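Folylpolyglutamate synthase/dihydrofolate synthase (Thermotoga maritima, PDB 1O5Z) probably catalyses the ATP-dependent addition of L-glutamate to dihydropteroate and to tetrahydrofolyl polyglutamates, with magnesium as cofactor. Local coordinates at residues E221-A224 / R225-S229; K243-L247 / H248-F252; S386-D389 / M390-F394; K435-E438 / E439-L442. All coordinates share one frame; numbering follows the deposited sequence.

Contact 1. Residues E221-A224 / R225-S229; sequences EDVA and RKKSS
Lys227 N donates to Val223 O at 2.7 Å, lying in the plane of the carbonyl, and so closes one of the last regular turns of helix 214-227. On the same pair the side chains run alongside each other, Val223 CG1 resting 4.0 Å from Lys227 CG while the lysine chain bends off. Asp222 OD2 meets Arg225 NH2 at 2.9 Å in a salt bridge between residues three apart. With CG anti to the backbone N (chi1 177°) and the chain bent at chi3, Arg225 folds its guanidinium back over the preceding turn, where Glu221 O lies 3.9 Å from CZ, above the centre of one face. Asp222 sits at the edge instead, its carboxylate plane turned 65° from the guanidinium. The carboxylate of Glu221 has its own partner, Arg214. The chain then leaves the helix by a Schellman motif: Ser228 takes a positive phi, and Ser229 N returns to Ala224 O at 2.8 Å, with Ala224 CB and Ser229 CB packed 3.9 Å apart. The Schellman bond thus ends the helix before strand 231-233, while the Asp222-Arg225 pair is a separate, exposed charge pairing within its last turns.

Contact 2. Residues K243-L247 / H248-F252; sequences KSLKL and HENRF
Asn250 reaches back across the turn to Lys246. Its CB passes 4.1 Å from Ser244 O; CG, anti to the carbonyl carbon (chi1 -59°), comes against Lys246 O; and OD1 accepts from Lys246 N at 2.9 Å. That donor stands well above the amide plane, 49° out of it, and OD1 also bonds Tyr339. Beyond, ND2 turns to Asn268 and to the backbone of Leu265, so both polar ends of this buried amide are satisfied. Lys246 lies alongside Glu249, its NZ in a salt bridge 3.3 Å from Glu249 OE2, while Glu249 OE1 pairs with Arg251 NH2 in a salt bridge whose hydrogen bond is weak; the three form a salt-bridge network. At the bend, Leu247 CB lies over one face of the His248 ring, 4.2 Å from its centroid, as a CH-pi contact. Farther from the turn, Arg251 O takes two donors from one face of its plane, Lys243 N at 2.7 Å and Ser244 N at 3.0 Å, and Ser244 O receives Arg251 N. Lys243 and Ser244 both facing Arg251 make a classic beta bulge, set in an antiparallel hairpin of strands 239-244 and 250-255 with a type II turn from Lys246 to Glu249.

Contact 3. Residues S386-D389 / M390-F394; sequences SLVD and MAKKF
Lys393, bonded through its N to Asp389 O one turn back, lays its CB over one face of the Phe394 ring, 4.1 Å above the plane and offset toward the rim; loop residues Arg362 and Thr365 also touch that phenylalanine. The other flat group, the carboxylate of Asp389, is exposed, and its OD1 remains 5.4 Å from Lys392 NZ, too far for an ion pair. The setting is a single alpha-helix, 384-394, the crossover of a beta-alpha-beta unit that runs from strand 370-373 to strand 399-400 in the Mur ligase glutamate ligase domain. Backbone bonds of the i to i+4 kind carry it, among them Met390 N to Ser386 O and Ala391 N to Leu387 O. Different sides of the helix meet different neighbours. Leu387, Val388 and Ala391 turn to Val373 on the sheet, whereas Met390 leans on Arg357 and Leu361 of helix 357-361. Met390 bends at chi3 (-87°), which curls its methyl back along the helix until CE lies 3.6 Å from Ser386 O. The methylenes of Lys392 run alongside Val388: its CG is anti to the carbonyl carbon, and the chain is extended beyond it. Its CG passes 3.3 Å from Val388 O, CD and CE are each 4.0 Å from Val388 CG1, and NZ ends 3.8 Å from that same methyl.

Contact 4. Residues K435-E438 / E439-L442; sequences KINE and EWKL
A local surface contact in the C-terminal tail after helix 421-433 joins Ile436 and Asn437 to Trp440, round a short 3-10 turn at Glu438-Trp440 that leads to the chain's own carboxylate. Its backbone bonds are few. Lys441 N donates to Glu438 O at 2.9 Å from high above the carbonyl plane, 66° out of it; Leu442 N reaches the same oxygen weakly, and Trp440 N makes another weak bond to Asn437 O. Side chains supply the rest. The indole of Trp440 presents its edge to Asn437 O, which lies near the ring plane 3.2 Å from CD1, while Ile436 crosses it at about a right angle and sets CG2 3.6 Å from CD1. Trp440 NE1 bonds Glu429, whose carboxylate also receives Asn437 N, and the ring makes an edge-to-face contact with Tyr426; helix 421-433 thereby holds the start of the tail and its indole together. Asn437 has its CG between the backbone N and the carbonyl carbon (chi1 86°), and ND2 bonds Ser90 O; the approach of OD1 to Glu439 N is doubtful, because OD1 is modelled too close to its neighbours. Glu439 OE1 meets Tyr15 and Thr91, and OE2 the backbone N of Phe92. With Glu438 touching Leu16 and Glu439 touching Leu19, the tail ties helix 421-433 to helix 12-23 and to residues 90-92. Lys441 CB lies 3.3 Å from Glu438 O, the oxygen its own N bonds.

How the contacts relate
Along the chain the four contacts come in series, none touching another. Contacts 1 and 2 fall within the Mur ligase middle domain range, centres about 36 Å apart: the first on the helix between strands 207-209 and 231-233 of the eight-stranded sheet, the second in the three-stranded antiparallel sheet. Contact 3, about 51 Å from contact 1 between centres, lies beside the six-stranded sheet of the glutamate ligase domain. Contacts 1 and 3 each belong to one beta-alpha-beta crossover helix or its C-terminal end. Contact 2 meets Tyr339 of helix 326-339, in the glutamate ligase range, and so sits where the two ranges join. Contact 4, about 29 Å from contact 3 between centres, joins helix 421-433 to helix 12-23.

Contact 1. Residues E221-A224 / R225-S229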
loop_
_atom_site.group_PDB
_atom_site.type_symbol
_atom_site.label_atom_id
_atom_site.label_comp_id
_atom_site.label_asym_id
_atom_site.label_seq_id
_atom_site.Cartn_x
_atom_site.Cartn_y
_atom_site.Cartn_z
ATOM N N GLU A 221 -4.559 -15.738 18.239
ATOM C CA GLU A 221 -5.106 -15.917 19.574
ATOM C C GLU A 221 -4.051 -16.425 20.528
ATOM O O GLU A 221 -3.922 -15.916 21.636
ATOM C CB GLU A 221 -6.275 -16.925 19.564
ATOM C CG GLU A 221 -7.567 -16.330 19.011
ATOM C CD GLU A 221 -8.593 -17.392 18.600
ATOM O OE1 GLU A 221 -8.477 -18.572 19.012
ATOM O OE2 GLU A 221 -9.508 -17.041 17.835
ATOM N N ASP A 222 -3.327 -17.460 20.095
ATOM C CA ASP A 222 -2.297 -18.068 20.915
ATOM C C ASP A 222 -1.186 -17.067 21.226
ATOM O O ASP A 222 -0.769 -16.954 22.370
ATOM C CB ASP A 222 -1.750 -19.343 20.257
ATOM C CG ASP A 222 -2.799 -20.457 20.182
ATOM O OD1 ASP A 222 -2.440 -21.658 20.258
ATOM O OD2 ASP A 222 -4.024 -20.231 20.068
ATOM N N VAL A 223 -0.732 -16.324 20.226
ATOM C CA VAL A 223 0.317 -15.309 20.469
ATOM C C VAL A 223 -0.114 -14.157 21.384
ATOM O O VAL A 223 0.583 -13.841 22.353
ATOM C CB VAL A 223 0.895 -14.760 19.170
ATOM C CG1 VAL A 223 1.955 -13.719 19.471
ATOM C CG2 VAL A 223 1.483 -15.921 18.348
ATOM N N ALA A 224 -1.271 -13.572 21.091
ATOM C CA ALA A 224 -1.854 -12.504 21.923
ATOM C C ALA A 224 -2.125 -12.960 23.355
ATOM O O ALA A 224 -1.811 -12.253 24.301
ATOM C CB ALA A 224 -3.149 -11.986 21.302
ATOM N N ARG A 225 -2.715 -14.133 23.517
ATOM C CA ARG A 225 -2.962 -14.659 24.848
ATOM C C ARG A 225 -1.636 -14.793 25.601
ATOM O O ARG A 225 -1.559 -14.463 26.766
ATOM C CB ARG A 225 -3.672 -16.018 24.758
ATOM C CG ARG A 225 -3.929 -16.711 26.103
ATOM C CD ARG A 225 -4.803 -18.001 26.019
ATOM N NE ARG A 225 -4.565 -18.792 24.791
ATOM C CZ ARG A 225 -5.392 -18.874 23.718
ATOM N NH1 ARG A 225 -6.558 -18.232 23.666
ATOM N NH2 ARG A 225 -5.041 -19.620 22.674
ATOM N N LYS A 226 -0.603 -15.280 24.919
ATOM C CA LYS A 226 0.746 -15.383 25.484
ATOM C C LYS A 226 1.322 -14.032 25.825
ATOM O O LYS A 226 1.904 -13.878 26.884
ATOM C CB LYS A 226 1.712 -16.035 24.499
ATOM C CG LYS A 226 2.043 -17.477 24.790
ATOM C CD LYS A 226 2.943 -18.053 23.660
ATOM C CE LYS A 226 4.008 -19.057 24.185
ATOM N NZ LYS A 226 3.463 -20.389 24.569
ATOM N N LYS A 227 1.189 -13.069 24.904
ATOM C CA LYS A 227 1.694 -11.687 25.109
ATOM C C LYS A 227 0.799 -10.797 26.018
ATOM O O LYS A 227 1.102 -9.610 26.255
ATOM C CB LYS A 227 1.893 -11.002 23.752
ATOM C CG LYS A 227 2.873 -11.734 22.865
ATOM C CD LYS A 227 4.302 -11.277 23.043
ATOM C CE LYS A 227 5.262 -12.455 22.876
ATOM N NZ LYS A 227 6.385 -12.203 21.898
ATOM N N SER A 228 -0.295 -11.370 26.520
ATOM C CA SER A 228 -1.284 -10.639 27.313
ATOM C C SER A 228 -1.806 -9.404 26.555
ATOM O O SER A 228 -2.029 -8.326 27.127
ATOM C CB SER A 228 -0.707 -10.290 28.686
ATOM O OG SER A 228 -0.001 -11.393 29.224
ATOM N N SER A 229 -1.997 -9.597 25.252
ATOM C CA SER A 229 -2.499 -8.583 24.336
ATOM C C SER A 229 -3.982 -8.778 24.134
ATOM O O SER A 229 -4.442 -9.860 23.762
ATOM C CB SER A 229 -1.841 -8.740 22.982
ATOM O OG SER A 229 -0.448 -8.543 23.090
#

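Contact 2. Residues K243-L247 / H248-F252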
loop_
_atom_site.group_PDB
_atom_site.type_symbol
_atom_site.label_atom_id
_atom_site.label_comp_id
_atom_site.label_asym_id
_atom_site.label_seq_id
_atom_site.Cartn_x
_atom_site.Cartn_y
_atom_site.Cartn_z
ATOM N N LYS A 243 -23.962 0.529 3.788
ATOM C CA LYS A 243 -25.258 1.180 3.555
ATOM C C LYS A 243 -25.452 1.372 2.060
ATOM O O LYS A 243 -26.557 1.204 1.578
ATOM C CB LYS A 243 -25.356 2.535 4.279
ATOM C CG LYS A 243 -25.372 2.464 5.816
ATOM C CD LYS A 243 -26.630 1.773 6.388
ATOM C CE LYS A 243 -26.292 0.324 6.822
ATOM N NZ LYS A 243 -27.483 -0.517 7.242
ATOM N N SER A 244 -24.385 1.739 1.335
ATOM C CA SER A 244 -24.420 1.803 -0.127
ATOM C C SER A 244 -23.067 2.096 -0.750
ATOM O O SER A 244 -22.312 2.916 -0.279
ATOM C CB SER A 244 -25.420 2.842 -0.641
ATOM O OG SER A 244 -25.055 4.142 -0.243
ATOM N N LEU A 245 -22.795 1.401 -1.840
ATOM C CA LEU A 245 -21.614 1.586 -2.627
ATOM C C LEU A 245 -21.968 2.503 -3.784
ATOM O O LEU A 245 -22.929 2.285 -4.481
ATOM C CB LEU A 245 -21.176 0.244 -3.163
ATOM C CG LEU A 245 -20.888 -0.823 -2.115
ATOM C CD1 LEU A 245 -20.414 -2.043 -2.856
ATOM C CD2 LEU A 245 -19.814 -0.401 -1.116
ATOM N N LYS A 246 -21.184 3.540 -3.977
ATOM C CA LYS A 246 -21.437 4.508 -5.009
ATOM C C LYS A 246 -20.101 5.136 -5.218
ATOM O O LYS A 246 -19.459 5.484 -4.248
ATOM C CB LYS A 246 -22.406 5.556 -4.485
ATOM C CG LYS A 246 -23.284 6.200 -5.558
ATOM C CD LYS A 246 -22.953 7.675 -5.803
ATOM C CE LYS A 246 -24.031 8.581 -5.236
ATOM N NZ LYS A 246 -23.539 9.985 -5.234
ATOM N N LEU A 247 -19.688 5.270 -6.467
ATOM C CA LEU A 247 -18.367 5.791 -6.777
ATOM C C LEU A 247 -18.063 7.026 -5.945
ATOM O O LEU A 247 -18.871 7.948 -5.921
ATOM C CB LEU A 247 -18.262 6.170 -8.257
ATOM C CG LEU A 247 -17.609 5.255 -9.297
ATOM C CD1 LEU A 247 -17.138 6.140 -10.432
ATOM C CD2 LEU A 247 -16.432 4.434 -8.795
ATOM N N HIS A 248 -16.920 7.019 -5.267
ATOM C CA HIS A 248 -16.443 8.127 -4.386
ATOM C C HIS A 248 -17.360 8.492 -3.208
ATOM O O HIS A 248 -17.202 9.528 -2.588
ATOM C CB HIS A 248 -16.145 9.415 -5.181
ATOM C CG HIS A 248 -15.659 9.173 -6.575
ATOM N ND1 HIS A 248 -14.426 8.613 -6.847
ATOM C CD2 HIS A 248 -16.245 9.413 -7.775
ATOM C CE1 HIS A 248 -14.279 8.508 -8.156
ATOM N NE2 HIS A 248 -15.366 8.988 -8.741
ATOM N N GLU A 249 -18.318 7.647 -2.896
ATOM C CA GLU A 249 -19.302 8.004 -1.906
ATOM C C GLU A 249 -19.887 6.727 -1.348
ATOM O O GLU A 249 -21.061 6.479 -1.467
ATOM C CB GLU A 249 -20.347 8.905 -2.534
ATOM C CG GLU A 249 -21.348 9.507 -1.553
ATOM C CD GLU A 249 -22.221 10.593 -2.195
ATOM O OE1 GLU A 249 -23.461 10.639 -1.935
ATOM O OE2 GLU A 249 -21.662 11.404 -2.984
ATOM N N ASN A 250 -19.023 5.926 -0.726
ATOM C CA ASN A 250 -19.378 4.607 -0.234
ATOM C C ASN A 250 -19.698 4.675 1.235
ATOM O O ASN A 250 -18.866 4.986 2.058
ATOM C CB ASN A 250 -18.251 3.618 -0.489
ATOM C CG ASN A 250 -17.910 3.511 -1.968
ATOM O OD1 ASN A 250 -18.635 2.846 -2.728
ATOM N ND2 ASN A 250 -16.848 4.212 -2.393
ATOM N N ARG A 251 -20.930 4.337 1.542
ATOM C CA ARG A 251 -21.535 4.709 2.785
ATOM C C ARG A 251 -21.727 3.457 3.659
ATOM O O ARG A 251 -22.171 2.412 3.185
ATOM C CB ARG A 251 -22.815 5.459 2.445
ATOM C CG ARG A 251 -23.530 6.156 3.553
ATOM C CD ARG A 251 -24.640 7.114 3.029
ATOM N NE ARG A 251 -24.206 7.992 1.914
ATOM C CZ ARG A 251 -23.640 9.219 2.027
ATOM N NH1 ARG A 251 -23.399 9.805 3.209
ATOM N NH2 ARG A 251 -23.305 9.869 0.918
ATOM N N PHE A 252 -21.333 3.562 4.928
ATOM C CA PHE A 252 -21.416 2.456 5.886
ATOM C C PHE A 252 -21.583 2.910 7.346
ATOM O O PHE A 252 -21.289 4.055 7.687
ATOM C CB PHE A 252 -20.198 1.543 5.735
ATOM C CG PHE A 252 -18.914 2.180 6.127
ATOM C CD1 PHE A 252 -18.340 3.181 5.332
ATOM C CD2 PHE A 252 -18.270 1.798 7.315
ATOM C CE1 PHE A 252 -17.093 3.798 5.712
ATOM C CE2 PHE A 252 -17.050 2.396 7.724
ATOM C CZ PHE A 252 -16.461 3.398 6.910
#

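Contact 3. Residues S386-D389 / M390-F394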
loop_
_atom_site.group_PDB
_atom_site.type_symbol
_atom_site.label_atom_id
_atom_site.label_comp_id
_atom_site.label_asym_id
_atom_site.label_seq_id
_atom_site.Cartn_x
_atom_site.Cartn_y
_atom_site.Cartn_z
ATOM N N SER A 386 4.395 -11.782 -28.065
ATOM C CA SER A 386 3.577 -12.919 -27.642
ATOM C C SER A 386 2.453 -12.454 -26.730
ATOM O O SER A 386 1.414 -13.095 -26.699
ATOM C CB SER A 386 4.415 -14.050 -27.004
ATOM O OG SER A 386 5.171 -13.561 -25.914
ATOM N N LEU A 387 2.647 -11.342 -26.027
ATOM C CA LEU A 387 1.564 -10.720 -25.266
ATOM C C LEU A 387 0.376 -10.399 -26.141
ATOM O O LEU A 387 -0.773 -10.714 -25.803
ATOM C CB LEU A 387 2.020 -9.415 -24.595
ATOM C CG LEU A 387 0.936 -8.627 -23.821
ATOM C CD1 LEU A 387 0.198 -9.490 -22.769
ATOM C CD2 LEU A 387 1.476 -7.355 -23.145
ATOM N N VAL A 388 0.658 -9.720 -27.239
ATOM C CA VAL A 388 -0.351 -9.327 -28.209
ATOM C C VAL A 388 -1.036 -10.556 -28.828
ATOM O O VAL A 388 -2.243 -10.565 -29.030
ATOM C CB VAL A 388 0.302 -8.454 -29.350
ATOM C CG1 VAL A 388 -0.652 -8.240 -30.497
ATOM C CG2 VAL A 388 0.733 -7.136 -28.831
ATOM N N ASP A 389 -0.243 -11.562 -29.173
ATOM C CA ASP A 389 -0.769 -12.791 -29.756
ATOM C C ASP A 389 -1.744 -13.484 -28.820
ATOM O O ASP A 389 -2.811 -13.956 -29.232
ATOM C CB ASP A 389 0.363 -13.771 -30.041
ATOM C CG ASP A 389 1.170 -13.418 -31.283
ATOM O OD1 ASP A 389 0.812 -12.475 -32.012
ATOM O OD2 ASP A 389 2.195 -14.047 -31.598
ATOM N N MET A 390 -1.335 -13.580 -27.562
ATOM C CA MET A 390 -2.178 -14.108 -26.508
ATOM C C MET A 390 -3.478 -13.359 -26.390
ATOM O O MET A 390 -4.516 -13.966 -26.345
ATOM C CB MET A 390 -1.469 -14.001 -25.182
ATOM C CG MET A 390 -0.889 -15.299 -24.691
ATOM S SD MET A 390 -0.289 -14.984 -23.009
ATOM C CE MET A 390 1.379 -14.372 -23.379
ATOM N N ALA A 391 -3.406 -12.038 -26.313
ATOM C CA ALA A 391 -4.596 -11.201 -26.243
ATOM C C ALA A 391 -5.515 -11.517 -27.394
ATOM O O ALA A 391 -6.732 -11.644 -27.223
ATOM C CB ALA A 391 -4.204 -9.755 -26.301
ATOM N N LYS A 392 -4.917 -11.665 -28.568
ATOM C CA LYS A 392 -5.665 -11.995 -29.775
ATOM C C LYS A 392 -6.302 -13.377 -29.716
ATOM O O LYS A 392 -7.344 -13.597 -30.332
ATOM C CB LYS A 392 -4.782 -11.850 -31.007
ATOM C CG LYS A 392 -4.563 -10.384 -31.404
ATOM C CD LYS A 392 -3.494 -10.219 -32.473
ATOM C CE LYS A 392 -3.561 -8.835 -33.109
ATOM N NZ LYS A 392 -2.301 -8.500 -33.862
ATOM N N LYS A 393 -5.695 -14.293 -28.963
ATOM C CA LYS A 393 -6.358 -15.574 -28.564
ATOM C C LYS A 393 -7.694 -15.431 -27.782
ATOM O O LYS A 393 -8.537 -16.330 -27.848
ATOM C CB LYS A 393 -5.389 -16.404 -27.725
ATOM C CG LYS A 393 -5.060 -17.758 -28.287
ATOM C CD LYS A 393 -3.992 -18.427 -27.435
ATOM C CE LYS A 393 -3.949 -19.922 -27.651
ATOM N NZ LYS A 393 -3.590 -20.622 -26.383
ATOM N N PHE A 394 -7.879 -14.312 -27.057
ATOM C CA PHE A 394 -9.107 -14.008 -26.254
ATOM C C PHE A 394 -10.090 -12.925 -26.737
ATOM O O PHE A 394 -11.194 -12.916 -26.228
ATOM C CB PHE A 394 -8.746 -13.640 -24.807
ATOM C CG PHE A 394 -7.854 -14.618 -24.178
ATOM C CD1 PHE A 394 -6.493 -14.423 -24.179
ATOM C CD2 PHE A 394 -8.361 -15.761 -23.633
ATOM C CE1 PHE A 394 -5.631 -15.368 -23.648
ATOM C CE2 PHE A 394 -7.518 -16.729 -23.104
ATOM C CZ PHE A 394 -6.140 -16.525 -23.109
#

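Contact 4. Residues K435-E438 / E439-L442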
loop_
_atom_site.group_PDB
_atom_site.type_symbol
_atom_site.label_atom_id
_atom_site.label_comp_id
_atom_site.label_asym_id
_atom_site.label_seq_id
_atom_site.Cartn_x
_atom_site.Cartn_y
_atom_site.Cartn_z
ATOM N N LYS A 435 3.446 15.062 -16.316
ATOM C CA LYS A 435 4.807 14.675 -16.578
ATOM C C LYS A 435 5.207 13.382 -15.890
ATOM O O LYS A 435 4.446 12.771 -15.179
ATOM C CB LYS A 435 5.755 15.814 -16.244
ATOM C CG LYS A 435 5.849 16.076 -14.794
ATOM C CD LYS A 435 6.379 17.455 -14.494
ATOM C CE LYS A 435 5.980 17.865 -13.065
ATOM N NZ LYS A 435 6.423 19.270 -12.722
ATOM N N ILE A 436 6.399 12.935 -16.254
ATOM C CA ILE A 436 6.989 11.698 -15.839
ATOM C C ILE A 436 8.298 12.059 -15.172
ATOM O O ILE A 436 9.178 12.639 -15.778
ATOM C CB ILE A 436 7.269 10.790 -17.049
ATOM C CG1 ILE A 436 5.973 10.331 -17.768
ATOM C CG2 ILE A 436 8.168 9.609 -16.637
ATOM C CD1 ILE A 436 4.964 9.582 -16.924
ATOM N N ASN A 437 8.403 11.737 -13.900
ATOM C CA ASN A 437 9.592 12.066 -13.165
ATOM C C ASN A 437 10.780 11.188 -13.627
ATOM O O ASN A 437 10.622 10.148 -14.281
ATOM C CB ASN A 437 9.310 12.050 -11.647
ATOM C CG ASN A 437 9.445 10.670 -11.000
ATOM O OD1 ASN A 437 10.568 10.272 -10.719
ATOM N ND2 ASN A 437 8.325 10.019 -10.605
ATOM N N GLU A 438 11.970 11.654 -13.318
ATOM C CA GLU A 438 13.196 11.017 -13.772
ATOM C C GLU A 438 13.512 9.691 -13.083
ATOM O O GLU A 438 14.442 8.995 -13.494
ATOM C CB GLU A 438 14.368 11.958 -13.511
ATOM C CG GLU A 438 15.071 12.437 -14.745
ATOM C CD GLU A 438 16.045 13.539 -14.418
ATOM O OE1 GLU A 438 15.565 14.588 -13.921
ATOM O OE2 GLU A 438 17.274 13.349 -14.626
ATOM N N GLU A 439 12.830 9.394 -11.984
ATOM C CA GLU A 439 12.941 8.091 -11.299
ATOM C C GLU A 439 12.613 6.943 -12.255
ATOM O O GLU A 439 13.211 5.854 -12.167
ATOM C CB GLU A 439 11.989 7.994 -10.100
ATOM C CG GLU A 439 12.312 8.901 -8.926
ATOM C CD GLU A 439 11.343 8.710 -7.741
ATOM O OE1 GLU A 439 11.016 9.722 -7.065
ATOM O OE2 GLU A 439 10.949 7.554 -7.461
ATOM N N TRP A 440 11.672 7.193 -13.166
ATOM C CA TRP A 440 11.385 6.250 -14.229
ATOM C C TRP A 440 12.590 5.958 -15.125
ATOM O O TRP A 440 12.667 4.867 -15.683
ATOM C CB TRP A 440 10.215 6.719 -15.041
ATOM C CG TRP A 440 9.016 6.739 -14.231
ATOM C CD1 TRP A 440 8.541 7.794 -13.535
ATOM C CD2 TRP A 440 8.145 5.644 -13.960
ATOM N NE1 TRP A 440 7.409 7.439 -12.849
ATOM C CE2 TRP A 440 7.136 6.123 -13.084
ATOM C CE3 TRP A 440 8.102 4.306 -14.364
ATOM C CZ2 TRP A 440 6.103 5.323 -12.595
ATOM C CZ3 TRP A 440 7.055 3.496 -13.878
ATOM C CH2 TRP A 440 6.071 4.020 -12.997
ATOM N N LYS A 441 13.546 6.877 -15.235
ATOM C CA LYS A 441 14.778 6.604 -15.999
ATOM C C LYS A 441 15.840 5.784 -15.216
ATOM O O LYS A 441 16.699 5.153 -15.820
ATOM C CB LYS A 441 15.403 7.913 -16.508
ATOM C CG LYS A 441 14.578 8.665 -17.552
ATOM C CD LYS A 441 14.797 8.106 -18.983
ATOM C CE LYS A 441 15.154 9.210 -20.016
ATOM N NZ LYS A 441 16.347 8.849 -20.884
ATOM N N LEU A 442 15.787 5.824 -13.881
ATOM C CA LEU A 442 16.709 5.071 -12.992
ATOM C C LEU A 442 16.672 3.557 -13.231
ATOM O O LEU A 442 15.623 3.019 -13.597
ATOM C CB LEU A 442 16.369 5.314 -11.507
ATOM C CG LEU A 442 16.775 6.647 -10.892
ATOM C CD1 LEU A 442 16.008 6.884 -9.613
ATOM C CD2 LEU A 442 18.242 6.670 -10.627
ATOM O OXT LEU A 442 17.677 2.856 -13.033
#